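Local atomic coordinates of free methionine-R-sulfoxide reductase (Saccharomyces cerevisiae, PDB entry 1F5M), a protein that catalyses the thioredoxin-dependent reduction of free L-methionine (R)-S-oxide to methionine and helps protect yeast against oxidative stress. Residues B[103-108]-B[145-150]; B[70-73]-B[79-82]; B[136-139]-B[143-146]. All coordinates share one frame; numbering follows the deposited sequence.

Interaction 1: residues B[103-108]-B[145-150]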
loop_
_atom_site.group_PDB
_atom_site.type_symbol
_atom_site.label_atom_id
_atom_site.label_comp_id
_atom_site.label_asym_id
_atom_site.label_seq_id
_atom_site.Cartn_x
_atom_site.Cartn_y
_atom_site.Cartn_z
ATOM N N THR B 103 8.601 19.310 -4.730
ATOM C CA THR B 103 9.781 20.130 -4.435
ATOM C C THR B 103 10.904 19.274 -3.813
ATOM O O THR B 103 12.114 19.526 -4.037
ATOM C CB THR B 103 9.368 21.290 -3.589
ATOM O OG1 THR B 103 8.307 21.965 -4.273
ATOM C CG2 THR B 103 10.521 22.271 -3.375
ATOM N N ALA B 104 10.528 18.228 -3.076
ATOM C CA ALA B 104 11.566 17.356 -2.516
ATOM C C ALA B 104 12.294 16.697 -3.682
ATOM O O ALA B 104 13.487 16.381 -3.595
ATOM C CB ALA B 104 10.951 16.279 -1.651
ATOM N N ALA B 105 11.548 16.453 -4.756
ATOM C CA ALA B 105 12.088 15.794 -5.946
ATOM C C ALA B 105 12.970 16.699 -6.800
ATOM O O ALA B 105 14.048 16.287 -7.203
ATOM C CB ALA B 105 10.940 15.187 -6.810
ATOM N N SER B 106 12.517 17.917 -7.078
ATOM C CA SER B 106 13.314 18.852 -7.869
ATOM C C SER B 106 14.581 19.368 -7.129
ATOM O O SER B 106 15.663 19.461 -7.726
ATOM C CB SER B 106 12.452 20.052 -8.274
ATOM O OG SER B 106 11.912 20.658 -7.115
ATOM N N THR B 107 14.446 19.689 -5.839
ATOM C CA THR B 107 15.574 20.213 -5.066
ATOM C C THR B 107 16.482 19.128 -4.512
ATOM O O THR B 107 17.611 19.408 -4.094
ATOM C CB THR B 107 15.102 21.065 -3.849
ATOM O OG1 THR B 107 14.558 20.204 -2.840
ATOM C CG2 THR B 107 14.042 22.081 -4.252
ATOM N N LYS B 108 15.989 17.888 -4.529
ATOM C CA LYS B 108 16.676 16.736 -3.953
ATOM C C LYS B 108 16.959 16.941 -2.470
ATOM O O LYS B 108 17.907 16.381 -1.911
ATOM C CB LYS B 108 17.964 16.424 -4.694
ATOM C CG LYS B 108 17.726 16.215 -6.166
ATOM C CD LYS B 108 19.030 15.799 -6.865
ATOM C CE LYS B 108 18.937 15.923 -8.367
ATOM N NZ LYS B 108 20.305 15.542 -8.881
ATOM N N LEU B 145 14.879 9.034 -7.589
ATOM C CA LEU B 145 14.175 7.804 -8.013
ATOM C C LEU B 145 12.698 7.869 -7.579
ATOM O O LEU B 145 11.806 7.258 -8.182
ATOM C CB LEU B 145 14.873 6.602 -7.371
ATOM C CG LEU B 145 16.306 6.332 -7.857
ATOM C CD1 LEU B 145 16.885 5.075 -7.188
ATOM C CD2 LEU B 145 16.262 6.136 -9.356
ATOM N N GLY B 146 12.462 8.620 -6.501
ATOM C CA GLY B 146 11.124 8.801 -5.964
ATOM C C GLY B 146 11.216 9.488 -4.610
ATOM O O GLY B 146 12.282 9.971 -4.209
ATOM N N VAL B 147 10.105 9.546 -3.882
ATOM C CA VAL B 147 10.133 10.172 -2.569
ATOM C C VAL B 147 9.385 9.335 -1.559
ATOM O O VAL B 147 8.543 8.490 -1.918
ATOM C CB VAL B 147 9.459 11.564 -2.549
ATOM C CG1 VAL B 147 10.125 12.518 -3.545
ATOM C CG2 VAL B 147 7.978 11.416 -2.868
ATOM N N ILE B 148 9.745 9.538 -0.298
ATOM C CA ILE B 148 9.085 8.908 0.828
ATOM C C ILE B 148 8.251 10.064 1.364
ATOM O O ILE B 148 8.784 11.151 1.636
ATOM C CB ILE B 148 10.074 8.472 1.906
ATOM C CG1 ILE B 148 11.155 7.561 1.311
ATOM C CG2 ILE B 148 9.328 7.765 3.001
ATOM C CD1 ILE B 148 12.142 7.030 2.356
ATOM N N ASP B 149 6.952 9.821 1.518
ATOM C CA ASP B 149 6.007 10.855 1.933
ATOM C C ASP B 149 5.149 10.453 3.145
ATOM O O ASP B 149 4.443 9.384 3.147
ATOM C CB ASP B 149 5.101 11.164 0.705
ATOM C CG ASP B 149 4.176 12.384 0.885
ATOM O OD1 ASP B 149 4.336 13.184 1.831
ATOM O OD2 ASP B 149 3.282 12.575 0.018
ATOM N N ILE B 150 5.221 11.249 4.193
ATOM C CA ILE B 150 4.373 10.991 5.377
ATOM C C ILE B 150 3.505 12.192 5.705
ATOM O O ILE B 150 4.041 13.330 5.825
ATOM C CB ILE B 150 5.230 10.672 6.607
ATOM C CG1 ILE B 150 6.283 9.623 6.247
ATOM C CG2 ILE B 150 4.361 10.184 7.748
ATOM C CD1 ILE B 150 7.138 9.145 7.474
#

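Interaction 2: residues B[70-73]-B[79-82]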
loop_
_atom_site.group_PDB
_atom_site.type_symbol
_atom_site.label_atom_id
_atom_site.label_comp_id
_atom_site.label_asym_id
_atom_site.label_seq_id
_atom_site.Cartn_x
_atom_site.Cartn_y
_atom_site.Cartn_z
ATOM N N TYR B 70 6.116 7.850 -3.861
ATOM C CA TYR B 70 5.876 8.298 -5.244
ATOM C C TYR B 70 7.176 7.897 -5.927
ATOM O O TYR B 70 8.210 7.879 -5.287
ATOM C CB TYR B 70 5.679 9.803 -5.361
ATOM C CG TYR B 70 4.264 10.216 -5.020
ATOM C CD1 TYR B 70 3.862 10.375 -3.687
ATOM C CD2 TYR B 70 3.307 10.383 -6.023
ATOM C CE1 TYR B 70 2.562 10.682 -3.373
ATOM C CE2 TYR B 70 1.975 10.697 -5.704
ATOM C CZ TYR B 70 1.612 10.843 -4.387
ATOM O OH TYR B 70 0.286 11.146 -4.044
ATOM N N VAL B 71 7.156 7.582 -7.213
ATOM C CA VAL B 71 8.383 7.151 -7.851
ATOM C C VAL B 71 8.427 7.888 -9.164
ATOM O O VAL B 71 7.396 8.200 -9.749
ATOM C CB VAL B 71 8.390 5.614 -8.112
ATOM C CG1 VAL B 71 8.231 4.835 -6.769
ATOM C CG2 VAL B 71 7.261 5.265 -9.078
ATOM N N THR B 72 9.629 8.177 -9.617
ATOM C CA THR B 72 9.790 8.938 -10.841
ATOM C C THR B 72 9.310 8.092 -12.003
ATOM O O THR B 72 9.692 6.930 -12.141
ATOM C CB THR B 72 11.269 9.372 -11.009
ATOM O OG1 THR B 72 11.663 10.110 -9.845
ATOM C CG2 THR B 72 11.458 10.272 -12.248
ATOM N N GLN B 73 8.412 8.665 -12.793
ATOM C CA GLN B 73 7.892 7.964 -13.952
ATOM C C GLN B 73 9.073 7.639 -14.867
ATOM O O GLN B 73 9.904 8.515 -15.152
ATOM C CB GLN B 73 6.892 8.842 -14.702
ATOM C CG GLN B 73 6.363 8.174 -15.964
ATOM C CD GLN B 73 5.455 9.084 -16.774
ATOM O OE1 GLN B 73 5.616 10.316 -16.774
ATOM N NE2 GLN B 73 4.505 8.483 -17.493
ATOM N N THR B 79 8.524 13.746 -13.448
ATOM C CA THR B 79 7.196 13.463 -12.959
ATOM C C THR B 79 7.231 12.316 -11.950
ATOM O O THR B 79 8.019 11.397 -12.094
ATOM C CB THR B 79 6.292 13.128 -14.151
ATOM O OG1 THR B 79 6.129 14.323 -14.912
ATOM C CG2 THR B 79 4.934 12.641 -13.706
ATOM N N LEU B 80 6.402 12.421 -10.906
ATOM C CA LEU B 80 6.277 11.405 -9.846
ATOM C C LEU B 80 4.934 10.699 -10.027
ATOM O O LEU B 80 3.917 11.356 -10.230
ATOM C CB LEU B 80 6.276 12.057 -8.465
ATOM C CG LEU B 80 7.576 12.711 -7.972
ATOM C CD1 LEU B 80 7.251 13.509 -6.678
ATOM C CD2 LEU B 80 8.625 11.641 -7.680
ATOM N N ILE B 81 4.940 9.384 -9.949
ATOM C CA ILE B 81 3.711 8.583 -10.074
ATOM C C ILE B 81 3.471 7.911 -8.709
ATOM O O ILE B 81 4.418 7.396 -8.086
ATOM C CB ILE B 81 3.864 7.453 -11.073
ATOM C CG1 ILE B 81 4.467 7.976 -12.368
ATOM C CG2 ILE B 81 2.518 6.840 -11.388
ATOM C CD1 ILE B 81 4.643 6.834 -13.359
ATOM N N LEU B 82 2.212 7.894 -8.286
ATOM C CA LEU B 82 1.797 7.292 -7.003
ATOM C C LEU B 82 2.255 5.827 -6.890
ATOM O O LEU B 82 1.987 5.024 -7.802
ATOM C CB LEU B 82 0.267 7.312 -6.896
ATOM C CG LEU B 82 -0.415 7.473 -5.521
ATOM C CD1 LEU B 82 -1.742 6.750 -5.526
ATOM C CD2 LEU B 82 0.439 7.032 -4.419
#

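Interaction 3: residues B[136-139]-B[143-146]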
loop_
_atom_site.group_PDB
_atom_site.type_symbol
_atom_site.label_atom_id
_atom_site.label_comp_id
_atom_site.label_asym_id
_atom_site.label_seq_id
_atom_site.Cartn_x
_atom_site.Cartn_y
_atom_site.Cartn_z
ATOM N N PRO B 136 13.529 12.619 -0.367
ATOM C CA PRO B 136 13.811 12.059 -1.707
ATOM C C PRO B 136 14.758 10.845 -1.716
ATOM O O PRO B 136 15.715 10.769 -0.943
ATOM C CB PRO B 136 14.387 13.251 -2.455
ATOM C CG PRO B 136 15.166 13.929 -1.408
ATOM C CD PRO B 136 14.292 13.861 -0.142
ATOM N N ILE B 137 14.452 9.864 -2.577
ATOM C CA ILE B 137 15.250 8.661 -2.702
ATOM C C ILE B 137 16.194 8.945 -3.859
ATOM O O ILE B 137 15.742 9.251 -4.957
ATOM C CB ILE B 137 14.329 7.454 -3.002
ATOM C CG1 ILE B 137 13.393 7.229 -1.793
ATOM C CG2 ILE B 137 15.136 6.220 -3.271
ATOM C CD1 ILE B 137 12.155 6.422 -2.159
ATOM N N ILE B 138 17.499 8.835 -3.615
ATOM C CA ILE B 138 18.497 9.177 -4.643
ATOM C C ILE B 138 19.251 8.003 -5.235
ATOM O O ILE B 138 19.635 7.091 -4.513
ATOM C CB ILE B 138 19.538 10.183 -4.050
ATOM C CG1 ILE B 138 18.799 11.372 -3.414
ATOM C CG2 ILE B 138 20.533 10.606 -5.132
ATOM C CD1 ILE B 138 17.999 12.186 -4.406
ATOM N N SER B 139 19.471 8.027 -6.550
ATOM C CA SER B 139 20.192 6.931 -7.214
ATOM C C SER B 139 21.708 7.061 -7.033
ATOM O O SER B 139 22.214 8.104 -6.587
ATOM C CB SER B 139 19.913 6.940 -8.717
ATOM O OG SER B 139 20.356 8.173 -9.254
ATOM N N LYS B 143 20.329 10.896 -9.105
ATOM C CA LYS B 143 19.068 11.452 -9.571
ATOM C C LYS B 143 17.933 11.026 -8.612
ATOM O O LYS B 143 18.106 10.091 -7.846
ATOM C CB LYS B 143 18.790 10.956 -10.978
ATOM C CG LYS B 143 19.915 11.284 -11.973
ATOM C CD LYS B 143 19.451 11.009 -13.399
ATOM C CE LYS B 143 20.431 11.579 -14.456
ATOM N NZ LYS B 143 19.891 11.566 -15.883
ATOM N N THR B 144 16.797 11.717 -8.646
ATOM C CA THR B 144 15.654 11.365 -7.772
ATOM C C THR B 144 14.894 10.129 -8.337
ATOM O O THR B 144 14.350 10.177 -9.444
ATOM C CB THR B 144 14.674 12.543 -7.689
ATOM O OG1 THR B 144 15.346 13.665 -7.072
ATOM C CG2 THR B 144 13.403 12.145 -6.909
ATOM N N LEU B 145 14.879 9.034 -7.589
ATOM C CA LEU B 145 14.175 7.804 -8.013
ATOM C C LEU B 145 12.698 7.869 -7.579
ATOM O O LEU B 145 11.806 7.258 -8.182
ATOM C CB LEU B 145 14.873 6.602 -7.371
ATOM C CG LEU B 145 16.306 6.332 -7.857
ATOM C CD1 LEU B 145 16.885 5.075 -7.188
ATOM C CD2 LEU B 145 16.262 6.136 -9.356
ATOM N N GLY B 146 12.462 8.620 -6.501
ATOM C CA GLY B 146 11.124 8.801 -5.964
ATOM C C GLY B 146 11.216 9.488 -4.610
ATOM O O GLY B 146 12.282 9.971 -4.209
#

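Interaction 1: residues B[103-108]-B[145-150]
V147, on strand 144-152, pushes a single methyl group against A104 and A105, neighbouring residues of helix 99-107, and so seats this helix on the central antiparallel sheet of the GAF domain. The CB-CG1 bond of V147 aims almost straight at the methyl of A105, with CB-CG1...CB at about 165° and V147 CG1 4.3 Å from A105 CB. A104 meets the same methyl from the flank, its CB also 4.3 Å from V147 CG1. The two alanine methyls stand 5.3 Å apart, CB of A104 to CB of A105, and CG1 rests astride them. This reach comes from the first torsion of V147 (chi1 -58°), which sets CG1 anti to the carbonyl carbon. The CB of A104 points at the strand, whereas that of A105 leaves the helix more obliquely. V134 of the adjoining strand 131-138 touches both A104 and V147 and closes the patch from the side, and Y70 packs on V147 from strand 64-72, the neighbour on the other side. I148 and I150 turn to the other side of the sheet, where A170 and L166 of helix 160-176 receive them. Within the helical segment, T103 O is gripped twice, by T107 N and by T107 OG1 at 2.8 Å, the two donors arriving from opposite faces of its carbonyl plane. Between helix and strand themselves the contact is purely apolar, methyl on methyl and small in area, so it rests on the burial of three apolar side chains, without directional bonds.

Interaction 2: residues B[70-73]-B[79-82]
One face of the Y70 ring is covered by L82 CD2, 4.0 Å from CZ and offset toward the rim, in the beta hairpin of strands 64-72 and 79-85, part of the antiparallel GAF sheet. L80 CB comes to the ring obliquely, 4.2 Å from Y70 CD2, and lies 3.9 Å from Y70 CB. Beyond the hairpin the phenol OH bonds C91 O, and the ring residue also touches C125, the disulfide partner of C91. Y70, T72, L80 and L82 share this face of the sheet; T72 OG1 is 4.0 Å from L80 CD2 but has its polar partner in T144 O. The opposite face carries V71 and I81, a hydrogen-bonded pair joined by V71 N to I81 O and the straighter I81 N to V71 O, 2.7 Å with 172° at the hydrogen. Q73 N extends the pairing to T79 O. In the second subunit, N41 packs on I81 and N48 on L82, so the hairpin also takes part in the dimer contact. The other flat group, the Q73 amide, is carried alongside T79 by an extended chain whose CG is anti to the backbone N (chi1 177°), leaving OE1 3.9 Å from T79 CB. On its way the chain crosses the end of I81, where packing is tight: I81 CD1 is 3.3 Å from Q73 CB and 3.4 Å from Q73 CG.

Interaction 3: residues B[136-139]-B[143-146]
The beta hairpin of strands 131-138 and 144-152 turns here, and a beta bulge interrupts its antiparallel register between I137 and I138. L145 and G146 together face I137, held by two backbone bonds: I137 N gives to G146 O (2.7 Å, 174° at the hydrogen) and L145 N gives to I137 O. The extra residue is taken up by L145, whose helical backbone angles break the extended run, and G146 N ends up buried without any partner in the model. The bulge turns L145 toward the opposing strand. Its CB lies 4.1 Å from I137 CG2, the two side chains crossing at about a right angle, and its CG reaches on to S139 CB at 3.8 Å. N174 of helix 160-176 and F179 also pack on L145, while I137 packs on A170 and I173 of the same helix. On the other face I138 CD1 stands 4.0 Å from T144 OG1, a hydroxyl bonded to A105 O of helix 99-107; P136 rests on T110. Nearer the turn, S139 N bonds K143 O at 2.8 Å, the donor lying in the carbonyl plane. The S139 hydroxyl then works as a second fastening: chi1 of 61° places OG between the backbone N and the carbonyl carbon, from where it meets the returning chain. K143 CB rests 3.6 Å from S139 OG, and its chain continues extended. S139 OG accepts K143 N at 2.7 Å, with 156° at the hydrogen.

In the fold
Going from the N terminus, interaction 2 comes first and closes the short hairpin loop between strands 64-72 and 79-85. The chain then adds strand 93-95 and helix 99-107, and residues 103-108 at the C-terminal end of this helix open interaction 1. Interaction 3 falls within that longer loop at its far end: segment 136-139 lies between the two segments of interaction 1, and both contacts finish on strand 144-152, sharing L145 and G146. This strand joins all three, since it pairs with strand 64-72 on one side, L145 O accepting T72 N, and with strand 131-138 on the other. Two hairpins and the helix covering one sheet face thus converge on the same central strand.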